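Effector protein Lem4 (lpg1101) (Legionella pneumophila subsp. pneumophila, PDB 6CGK) acts as a membrane-associated, magnesium-binding protein tyrosine phosphatase of the haloacid dehalogenase superfamily, translocated as an effector, and seen here as its phosphatase domain in inactive form. Local coordinates at residues A[67-71]-A[104-110]; A[85-89]-A[199-205]; A[97-102]-A[117-121]. The protein carries 1 engineered substitution. One frame throughout, in Å; residues are numbered along the deposited sequence.

Contact 1: residues A[67-71]-A[104-110]; sequences KIKIT and LLEFENI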
loop_
_atom_site.group_PDB
_atom_site.type_symbol
_atom_site.label_atom_id
_atom_site.label_comp_id
_atom_site.label_asym_id
_atom_site.label_seq_id
_atom_site.Cartn_x
_atom_site.Cartn_y
_atom_site.Cartn_z
ATOM N N LYS A 67 -6.115 -15.377 -7.464
ATOM C CA LYS A 67 -4.882 -14.602 -7.587
ATOM C C LYS A 67 -5.152 -13.111 -7.529
ATOM O O LYS A 67 -4.282 -12.338 -7.103
ATOM C CB LYS A 67 -4.153 -14.934 -8.894
ATOM C CG LYS A 67 -4.737 -14.219 -10.121
ATOM C CD LYS A 67 -3.978 -14.510 -11.440
ATOM C CE LYS A 67 -4.595 -13.724 -12.627
ATOM N NZ LYS A 67 -3.897 -13.889 -13.948
ATOM N N ILE A 68 -6.329 -12.668 -7.975
ATOM C CA ILE A 68 -6.544 -11.224 -7.992
ATOM C C ILE A 68 -6.931 -10.668 -6.634
ATOM O O ILE A 68 -6.919 -9.445 -6.457
ATOM C CB ILE A 68 -7.612 -10.794 -9.014
ATOM C CG1 ILE A 68 -9.007 -11.137 -8.519
ATOM C CG2 ILE A 68 -7.317 -11.408 -10.365
ATOM C CD1 ILE A 68 -10.050 -10.139 -8.968
ATOM N N LYS A 69 -7.275 -11.519 -5.668
ATOM C CA LYS A 69 -7.751 -10.993 -4.391
ATOM C C LYS A 69 -6.608 -10.535 -3.484
ATOM O O LYS A 69 -5.466 -10.980 -3.591
ATOM C CB LYS A 69 -8.575 -12.049 -3.667
ATOM C CG LYS A 69 -9.751 -12.573 -4.506
ATOM C CD LYS A 69 -10.512 -13.700 -3.814
ATOM C CE LYS A 69 -11.703 -14.176 -4.655
ATOM N NZ LYS A 69 -12.530 -15.147 -3.854
ATOM N N ILE A 70 -6.952 -9.642 -2.555
ATOM C CA ILE A 70 -6.071 -9.352 -1.424
ATOM C C ILE A 70 -5.788 -10.663 -0.696
ATOM O O ILE A 70 -6.696 -11.487 -0.495
ATOM C CB ILE A 70 -6.727 -8.307 -0.510
ATOM C CG1 ILE A 70 -6.913 -7.006 -1.292
ATOM C CG2 ILE A 70 -5.893 -8.072 0.730
ATOM C CD1 ILE A 70 -7.353 -5.829 -0.499
ATOM N N THR A 71 -4.518 -10.917 -0.397
ATOM C CA THR A 71 -4.232 -12.221 0.168
ATOM C C THR A 71 -4.633 -12.212 1.627
ATOM O O THR A 71 -4.720 -11.158 2.256
ATOM C CB THR A 71 -2.756 -12.600 0.053
ATOM O OG1 THR A 71 -1.996 -11.811 0.967
ATOM C CG2 THR A 71 -2.245 -12.402 -1.376
ATOM N N LEU A 104 -11.286 -3.042 -3.450
ATOM C CA LEU A 104 -10.790 -4.311 -2.904
ATOM C C LEU A 104 -10.610 -4.214 -1.388
ATOM O O LEU A 104 -10.964 -5.146 -0.657
ATOM C CB LEU A 104 -9.460 -4.704 -3.563
ATOM C CG LEU A 104 -9.730 -5.629 -4.774
ATOM C CD1 LEU A 104 -10.631 -4.961 -5.792
ATOM C CD2 LEU A 104 -8.424 -6.067 -5.421
ATOM N N LEU A 105 -10.057 -3.107 -0.900
ATOM C CA LEU A 105 -10.012 -2.909 0.554
ATOM C C LEU A 105 -11.407 -3.034 1.171
ATOM O O LEU A 105 -11.596 -3.698 2.205
ATOM C CB LEU A 105 -9.397 -1.552 0.854
ATOM C CG LEU A 105 -7.926 -1.423 0.413
ATOM C CD1 LEU A 105 -7.440 0.042 0.479
ATOM C CD2 LEU A 105 -7.020 -2.339 1.247
ATOM N N GLU A 106 -12.399 -2.373 0.575
ATOM C CA GLU A 106 -13.762 -2.453 1.107
ATOM C C GLU A 106 -14.331 -3.868 1.062
ATOM O O GLU A 106 -15.018 -4.299 1.994
ATOM C CB GLU A 106 -14.669 -1.477 0.360
ATOM C CG GLU A 106 -14.347 -0.034 0.742
ATOM C CD GLU A 106 -14.757 0.982 -0.291
ATOM O OE1 GLU A 106 -15.326 0.590 -1.350
ATOM O OE2 GLU A 106 -14.482 2.179 -0.039
ATOM N N PHE A 107 -14.106 -4.592 -0.041
ATOM C CA PHE A 107 -14.568 -5.967 -0.150
ATOM C C PHE A 107 -14.031 -6.833 0.971
ATOM O O PHE A 107 -14.662 -7.821 1.344
ATOM C CB PHE A 107 -14.118 -6.593 -1.487
ATOM C CG PHE A 107 -14.677 -5.940 -2.734
ATOM C CD1 PHE A 107 -15.866 -5.225 -2.728
ATOM C CD2 PHE A 107 -13.973 -6.057 -3.924
ATOM C CE1 PHE A 107 -16.364 -4.643 -3.927
ATOM C CE2 PHE A 107 -14.469 -5.505 -5.136
ATOM C CZ PHE A 107 -15.645 -4.778 -5.120
ATOM N N GLU A 108 -12.825 -6.527 1.458
ATOM C CA GLU A 108 -12.197 -7.290 2.522
ATOM C C GLU A 108 -12.429 -6.675 3.899
ATOM O O GLU A 108 -11.842 -7.142 4.885
ATOM C CB GLU A 108 -10.693 -7.401 2.245
ATOM C CG GLU A 108 -10.386 -8.022 0.889
ATOM C CD GLU A 108 -10.513 -9.519 0.905
ATOM O OE1 GLU A 108 -10.595 -10.058 2.023
ATOM O OE2 GLU A 108 -10.542 -10.167 -0.177
ATOM N N ASN A 109 -13.261 -5.639 3.990
ATOM C CA ASN A 109 -13.609 -5.015 5.273
ATOM C C ASN A 109 -12.361 -4.465 5.963
ATOM O O ASN A 109 -12.212 -4.554 7.194
ATOM C CB ASN A 109 -14.382 -5.986 6.175
ATOM C CG ASN A 109 -15.195 -5.271 7.249
ATOM O OD1 ASN A 109 -15.561 -4.100 7.105
ATOM N ND2 ASN A 109 -15.503 -5.982 8.307
ATOM N N ILE A 110 -11.474 -3.893 5.158
ATOM C CA ILE A 110 -10.287 -3.187 5.645
ATOM C C ILE A 110 -10.562 -1.696 5.621
ATOM O O ILE A 110 -10.901 -1.129 4.580
ATOM C CB ILE A 110 -9.060 -3.510 4.787
ATOM C CG1 ILE A 110 -8.749 -5.001 4.860
ATOM C CG2 ILE A 110 -7.842 -2.669 5.271
ATOM C CD1 ILE A 110 -7.873 -5.469 3.710
HETATM O O HOH W 1 -7.929 -11.585 2.042
#

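Contact 2: residues A[85-89]-A[199-205]; sequences HPQVK and CDIAVKE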
loop_
_atom_site.group_PDB
_atom_site.type_symbol
_atom_site.label_atom_id
_atom_site.label_comp_id
_atom_site.label_asym_id
_atom_site.label_seq_id
_atom_site.Cartn_x
_atom_site.Cartn_y
_atom_site.Cartn_z
ATOM N N HIS A 85 -2.004 2.990 14.046
ATOM C CA HIS A 85 -2.138 4.397 13.698
ATOM C C HIS A 85 -2.374 5.210 14.968
ATOM O O HIS A 85 -3.116 4.768 15.854
ATOM C CB HIS A 85 -3.306 4.568 12.724
ATOM C CG HIS A 85 -3.451 5.952 12.171
ATOM N ND1 HIS A 85 -4.181 6.933 12.808
ATOM C CD2 HIS A 85 -2.983 6.510 11.027
ATOM C CE1 HIS A 85 -4.152 8.037 12.083
ATOM N NE2 HIS A 85 -3.422 7.812 11.006
ATOM N N PRO A 86 -1.774 6.412 15.097
ATOM C CA PRO A 86 -0.940 7.156 14.150
ATOM C C PRO A 86 0.560 6.934 14.306
ATOM O O PRO A 86 1.319 7.632 13.622
ATOM C CB PRO A 86 -1.290 8.610 14.467
ATOM C CG PRO A 86 -1.508 8.598 15.947
ATOM C CD PRO A 86 -2.105 7.231 16.279
ATOM N N GLN A 87 0.987 6.001 15.165
ATOM C CA GLN A 87 2.427 5.791 15.333
ATOM C C GLN A 87 3.079 5.279 14.049
ATOM O O GLN A 87 4.272 5.528 13.815
ATOM C CB GLN A 87 2.701 4.823 16.486
ATOM C CG GLN A 87 2.836 5.482 17.853
ATOM C CD GLN A 87 1.513 5.653 18.563
ATOM O OE1 GLN A 87 0.498 5.082 18.164
ATOM N NE2 GLN A 87 1.517 6.435 19.637
ATOM N N VAL A 88 2.313 4.585 13.204
ATOM C CA VAL A 88 2.777 4.068 11.922
ATOM C C VAL A 88 1.729 4.437 10.886
ATOM O O VAL A 88 0.533 4.306 11.144
ATOM C CB VAL A 88 2.980 2.541 11.967
ATOM C CG1 VAL A 88 3.489 2.015 10.622
ATOM C CG2 VAL A 88 3.896 2.178 13.138
ATOM N N LYS A 89 2.170 4.944 9.736
ATOM C CA LYS A 89 1.264 5.297 8.654
ATOM C C LYS A 89 1.487 4.343 7.495
ATOM O O LYS A 89 2.611 3.897 7.251
ATOM C CB LYS A 89 1.480 6.742 8.172
ATOM C CG LYS A 89 0.991 7.813 9.149
ATOM C CD LYS A 89 -0.407 8.286 8.768
ATOM C CE LYS A 89 -0.888 9.408 9.678
ATOM N NZ LYS A 89 -2.290 9.811 9.337
ATOM N N CYS A 199 9.922 0.277 16.130
ATOM C CA CYS A 199 9.089 1.446 16.429
ATOM C C CYS A 199 8.683 1.362 17.899
ATOM O O CYS A 199 7.661 0.757 18.237
ATOM C CB CYS A 199 7.865 1.521 15.518
ATOM S SG CYS A 199 8.217 1.630 13.730
ATOM N N ASP A 200 9.472 2.004 18.757
ATOM C CA ASP A 200 9.275 1.883 20.197
ATOM C C ASP A 200 7.870 2.310 20.613
ATOM O O ASP A 200 7.195 1.609 21.380
ATOM C CB ASP A 200 10.333 2.710 20.927
ATOM N N ILE A 201 7.412 3.466 20.129
ATOM C CA ILE A 201 6.117 3.958 20.586
ATOM C C ILE A 201 5.001 3.108 20.009
ATOM O O ILE A 201 3.949 2.937 20.641
ATOM C CB ILE A 201 5.927 5.440 20.229
ATOM C CG1 ILE A 201 7.183 6.242 20.583
ATOM C CG2 ILE A 201 4.697 5.990 20.953
ATOM C CD1 ILE A 201 7.557 6.180 22.050
ATOM N N ALA A 202 5.207 2.559 18.813
ATOM C CA ALA A 202 4.252 1.600 18.276
ATOM C C ALA A 202 4.045 0.443 19.247
ATOM O O ALA A 202 2.913 0.135 19.639
ATOM C CB ALA A 202 4.728 1.086 16.915
ATOM N N VAL A 203 5.136 -0.206 19.658
ATOM C CA VAL A 203 4.989 -1.404 20.476
ATOM C C VAL A 203 4.518 -1.055 21.888
ATOM O O VAL A 203 3.846 -1.863 22.538
ATOM C CB VAL A 203 6.309 -2.204 20.476
ATOM C CG1 VAL A 203 7.459 -1.371 21.035
ATOM C CG2 VAL A 203 6.142 -3.500 21.250
ATOM N N LYS A 204 4.832 0.148 22.382
ATOM C CA LYS A 204 4.328 0.541 23.698
ATOM C C LYS A 204 2.810 0.679 23.684
ATOM O O LYS A 204 2.134 0.259 24.631
ATOM C CB LYS A 204 4.983 1.842 24.157
ATOM N N GLU A 205 2.254 1.262 22.617
ATOM C CA GLU A 205 0.803 1.385 22.516
ATOM C C GLU A 205 0.144 0.040 22.228
ATOM O O GLU A 205 -0.993 -0.200 22.653
ATOM C CB GLU A 205 0.437 2.402 21.431
ATOM C CG GLU A 205 0.909 3.825 21.707
ATOM C CD GLU A 205 0.048 4.545 22.727
ATOM O OE1 GLU A 205 -1.184 4.608 22.533
ATOM O OE2 GLU A 205 0.603 5.044 23.727
#

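Contact 3: residues A[97-102]-A[117-121]; sequences HENYIK and IYPRG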
loop_
_atom_site.group_PDB
_atom_site.type_symbol
_atom_site.label_atom_id
_atom_site.label_comp_id
_atom_site.label_asym_id
_atom_site.label_seq_id
_atom_site.Cartn_x
_atom_site.Cartn_y
_atom_site.Cartn_z
ATOM N N HIS A 97 -5.888 1.944 -10.439
ATOM C CA HIS A 97 -6.886 2.981 -10.198
ATOM C C HIS A 97 -7.224 3.080 -8.726
ATOM O O HIS A 97 -7.376 2.062 -8.048
ATOM C CB HIS A 97 -8.187 2.642 -10.935
ATOM C CG HIS A 97 -8.027 2.488 -12.410
ATOM N ND1 HIS A 97 -7.920 3.565 -13.264
ATOM C CD2 HIS A 97 -7.966 1.379 -13.184
ATOM C CE1 HIS A 97 -7.801 3.125 -14.506
ATOM N NE2 HIS A 97 -7.823 1.801 -14.486
ATOM N N GLU A 98 -7.395 4.322 -8.255
ATOM C CA GLU A 98 -7.776 4.565 -6.871
ATOM C C GLU A 98 -9.045 3.816 -6.493
ATOM O O GLU A 98 -9.171 3.298 -5.367
ATOM C CB GLU A 98 -7.994 6.058 -6.669
ATOM C CG GLU A 98 -8.205 6.389 -5.221
ATOM C CD GLU A 98 -8.268 7.876 -4.983
ATOM O OE1 GLU A 98 -7.904 8.645 -5.899
ATOM O OE2 GLU A 98 -8.682 8.278 -3.878
ATOM N N ASN A 99 -10.035 3.832 -7.380
ATOM C CA ASN A 99 -11.308 3.205 -7.005
ATOM C C ASN A 99 -11.227 1.688 -7.014
ATOM O O ASN A 99 -12.012 1.013 -6.319
ATOM C CB ASN A 99 -12.419 3.708 -7.917
ATOM C CG ASN A 99 -12.788 5.131 -7.582
ATOM O OD1 ASN A 99 -12.676 5.535 -6.415
ATOM N ND2 ASN A 99 -13.190 5.915 -8.593
ATOM N N TYR A 100 -10.318 1.115 -7.792
ATOM C CA TYR A 100 -10.148 -0.337 -7.715
ATOM C C TYR A 100 -9.501 -0.707 -6.386
ATOM O O TYR A 100 -9.906 -1.677 -5.726
ATOM C CB TYR A 100 -9.297 -0.819 -8.884
ATOM C CG TYR A 100 -9.080 -2.314 -8.957
ATOM C CD1 TYR A 100 -10.114 -3.163 -9.380
ATOM C CD2 TYR A 100 -7.842 -2.875 -8.616
ATOM C CE1 TYR A 100 -9.912 -4.539 -9.475
ATOM C CE2 TYR A 100 -7.624 -4.239 -8.712
ATOM C CZ TYR A 100 -8.673 -5.072 -9.143
ATOM O OH TYR A 100 -8.477 -6.433 -9.267
ATOM N N ILE A 101 -8.477 0.053 -5.995
ATOM C CA ILE A 101 -7.820 -0.182 -4.714
ATOM C C ILE A 101 -8.814 -0.037 -3.577
ATOM O O ILE A 101 -8.906 -0.915 -2.716
ATOM C CB ILE A 101 -6.608 0.747 -4.559
ATOM C CG1 ILE A 101 -5.594 0.392 -5.643
ATOM C CG2 ILE A 101 -6.076 0.658 -3.086
ATOM C CD1 ILE A 101 -4.399 1.429 -5.781
ATOM N N LYS A 102 -9.579 1.064 -3.549
ATOM C CA LYS A 102 -10.570 1.233 -2.478
ATOM C C LYS A 102 -11.593 0.112 -2.483
ATOM O O LYS A 102 -12.015 -0.361 -1.421
ATOM C CB LYS A 102 -11.296 2.580 -2.603
ATOM C CG LYS A 102 -10.391 3.791 -2.314
ATOM C CD LYS A 102 -11.178 5.089 -2.413
ATOM C CE LYS A 102 -10.365 6.294 -1.968
ATOM N NZ LYS A 102 -11.174 7.524 -2.195
ATOM N N ILE A 117 -3.333 6.756 -0.439
ATOM C CA ILE A 117 -3.248 6.031 -1.702
ATOM C C ILE A 117 -2.729 6.991 -2.763
ATOM O O ILE A 117 -3.358 8.023 -3.037
ATOM C CB ILE A 117 -4.607 5.443 -2.120
ATOM C CG1 ILE A 117 -5.096 4.428 -1.085
ATOM C CG2 ILE A 117 -4.480 4.829 -3.519
ATOM C CD1 ILE A 117 -6.556 4.000 -1.332
ATOM N N TYR A 118 -1.597 6.640 -3.374
ATOM C CA TYR A 118 -1.059 7.387 -4.517
ATOM C C TYR A 118 -1.242 6.528 -5.750
ATOM O O TYR A 118 -0.468 5.579 -5.971
ATOM C CB TYR A 118 0.418 7.735 -4.322
ATOM C CG TYR A 118 0.649 8.740 -3.229
ATOM C CD1 TYR A 118 0.040 9.993 -3.256
ATOM C CD2 TYR A 118 1.485 8.435 -2.172
ATOM C CE1 TYR A 118 0.294 10.952 -2.201
ATOM C CE2 TYR A 118 1.750 9.375 -1.159
ATOM C CZ TYR A 118 1.145 10.614 -1.184
ATOM O OH TYR A 118 1.414 11.519 -0.145
ATOM N N PRO A 119 -2.262 6.801 -6.561
ATOM C CA PRO A 119 -2.673 5.866 -7.618
ATOM C C PRO A 119 -2.403 6.390 -9.021
ATOM O O PRO A 119 -1.798 7.464 -9.178
ATOM C CB PRO A 119 -4.176 5.744 -7.366
ATOM C CG PRO A 119 -4.545 7.223 -7.075
ATOM C CD PRO A 119 -3.307 7.807 -6.302
ATOM N N ARG A 120 -2.847 5.676 -10.059
ATOM C CA ARG A 120 -2.727 6.255 -11.382
ATOM C C ARG A 120 -3.648 7.469 -11.491
ATOM O O ARG A 120 -4.549 7.673 -10.663
ATOM C CB ARG A 120 -3.045 5.219 -12.471
ATOM C CG ARG A 120 -4.488 5.169 -12.868
ATOM C CD ARG A 120 -4.724 4.293 -14.157
ATOM N NE ARG A 120 -4.195 4.823 -15.414
ATOM C CZ ARG A 120 -4.856 5.633 -16.246
ATOM N NH1 ARG A 120 -4.288 6.038 -17.374
ATOM N NH2 ARG A 120 -6.082 6.051 -15.958
ATOM N N GLY A 121 -3.386 8.304 -12.501
ATOM C CA GLY A 121 -4.220 9.455 -12.766
ATOM C C GLY A 121 -5.501 9.087 -13.487
ATOM O O GLY A 121 -5.735 7.940 -13.875
HETATM O O HOH W 2 -8.079 6.260 -12.513
HETATM O O HOH W 3 -6.981 6.662 -9.966
#

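Contact 1: residues A[67-71]-A[104-110]
The C-terminal end of helix 98-107 closes in a Schellman motif, and the loop ahead of helix 72-82 packs against this end. N109, with positive phi, is the C-prime residue: I110 N bonds to L105 O at 3.0 Å and N109 N to E106 O at 3.0 Å, which turns the chain back so that I110 lies beside L105. Into the hollow so formed goes I70, by far the most buried residue of the contact. Its CD1 lies 3.7 Å from L104 O, 3.9 Å from L104 CB, 3.9 Å from L105 CD2 and 4.3 Å from I110 CD1, while I70 CB touches E108 CG at 3.9 Å. The packed helix is the crossover helix between strands 89-93 and 116-118 in the Rossmann-like HAD core, and T71, at the N-cap of helix 72-82, follows I70 directly; the contact therefore joins the C-terminal end of helix 98-107 to the loop that leads into helix 72-82. No direct hydrogen bond crosses. Instead, water 1 donates to I70 O at 2.8 Å and, weakly, to E108 OE1 at 3.1 Å. The other carboxylate oxygen of E108 bonds to the Y61 hydroxyl, which also receives the backbone NH of I70, so Y61 ties both segments together. Two residues before I70, I68 O lies 3.8 Å from L104 CD2.

Contact 2: residues A[85-89]-A[199-205]
Q87 carries the largest share of this contact, with V88 and A202 next. The closest backbone approach is between Q87 and A202, whose CA atoms are 5.4 Å apart, a close spacing consistent with the small side chain of A202. Q87 points its CA-to-CB bond at helix 200-206 and packs its side chain against it: CG is 3.9 Å from A202 N, and CB is 4.3 Å from A202 CB. Farther out, the amide end touches two residues one helical turn apart, with NE2 3.5 Å from I201 CG2 and 3.4 Å from E205 CG. These are contacts of a polar group with carbon atoms; no hydrogen bond crosses between the segments, and E205 itself is poorly ordered.

V88 supplies the apolar, more deeply buried part. Its CG2 sits 4.0 Å from A202 CB and 4.4 Å from C199 SG, C199 being the N-cap residue of the helix. The sulfur side chain also touches N18 and F149, so V88 meets a patch shared with the loops that precede strands 19-23 and 150-154. On the loop side, a cis peptide bond precedes P86, and K89 NZ donates to H85 NE2 at 2.8 Å, bridging the turn away from the helix. Q87 O accepts a bond from N18, fixing the turn next to the neighbouring central strand.

Far from the magnesium site, this is plain packing of the C-terminal helix of the domain against a loop that leads into strand 89-93, at the end of the parallel sheet where its strands begin, in a Rossmann-like HAD fold.

Contact 3: residues A[97-102]-A[117-121]
This is helix-to-strand packing inside a beta-alpha-beta unit: the first turns of helix 98-107 lie against the end of edge strand 116-118 and the loop leaving it. At the strand, I117 directs its side chain at the helix, with CD1 3.8 Å from I101 CG2 and 4.0 Å from K102 CG; its CG2 lies 4.4 Å from E98 CG. One residue on from Y118, which points away, P119 also faces the helix. Its CB is 3.6 Å from E98 N and its CG 3.7 Å from E98 CB, so the ring packs on the first turn, where the CA atoms of E98 and P119 are 5.3 Å apart. The unit runs from strand 89-93 through helix 98-107 to strand 116-118, the crossover of a Rossmann-like HAD domain, and it borders the active site: the side chain of I101 is about 6 Å from that of the magnesium ligand D25 and about 6 Å from the bound phosphate. Polar links gather at the N-terminus of the helix, where H97 is the N-cap residue. Water 3 accepts from E98 N at 2.9 Å and donates to R120 O at 2.7 Å, joining a backbone NH of the first turn to the loop. Water 2 lies 2.8 Å from H97 ND1 and donates to G121 O at 3.2 Å. H97 CE1 meets R120 CD obliquely at 3.3 Å. Within the helix, K102 NZ forms a weakly hydrogen-bonded salt bridge with E98 OE2 at 3.1 Å, spanning one turn beside I117.

Contacts 1 and 3 share helix 98-107, one at its C-terminal end and the other at its N-terminal turns; they touch where I68 CD1 of contact 1 comes within 4.0 Å of Y100 OH of contact 3. Contact 2 does not use that helix and lies on the opposite side of the chain's centre from contact 3, their centres about 26 Å apart. It is also the most peripheral, with exposed residues and no bridging water, whereas the other two have no exposed residue among those that touch, combine aliphatic packing with water-mediated links to backbone carbonyls, and approach the magnesium site. Direct hydrogen bonds between segments are absent from all three.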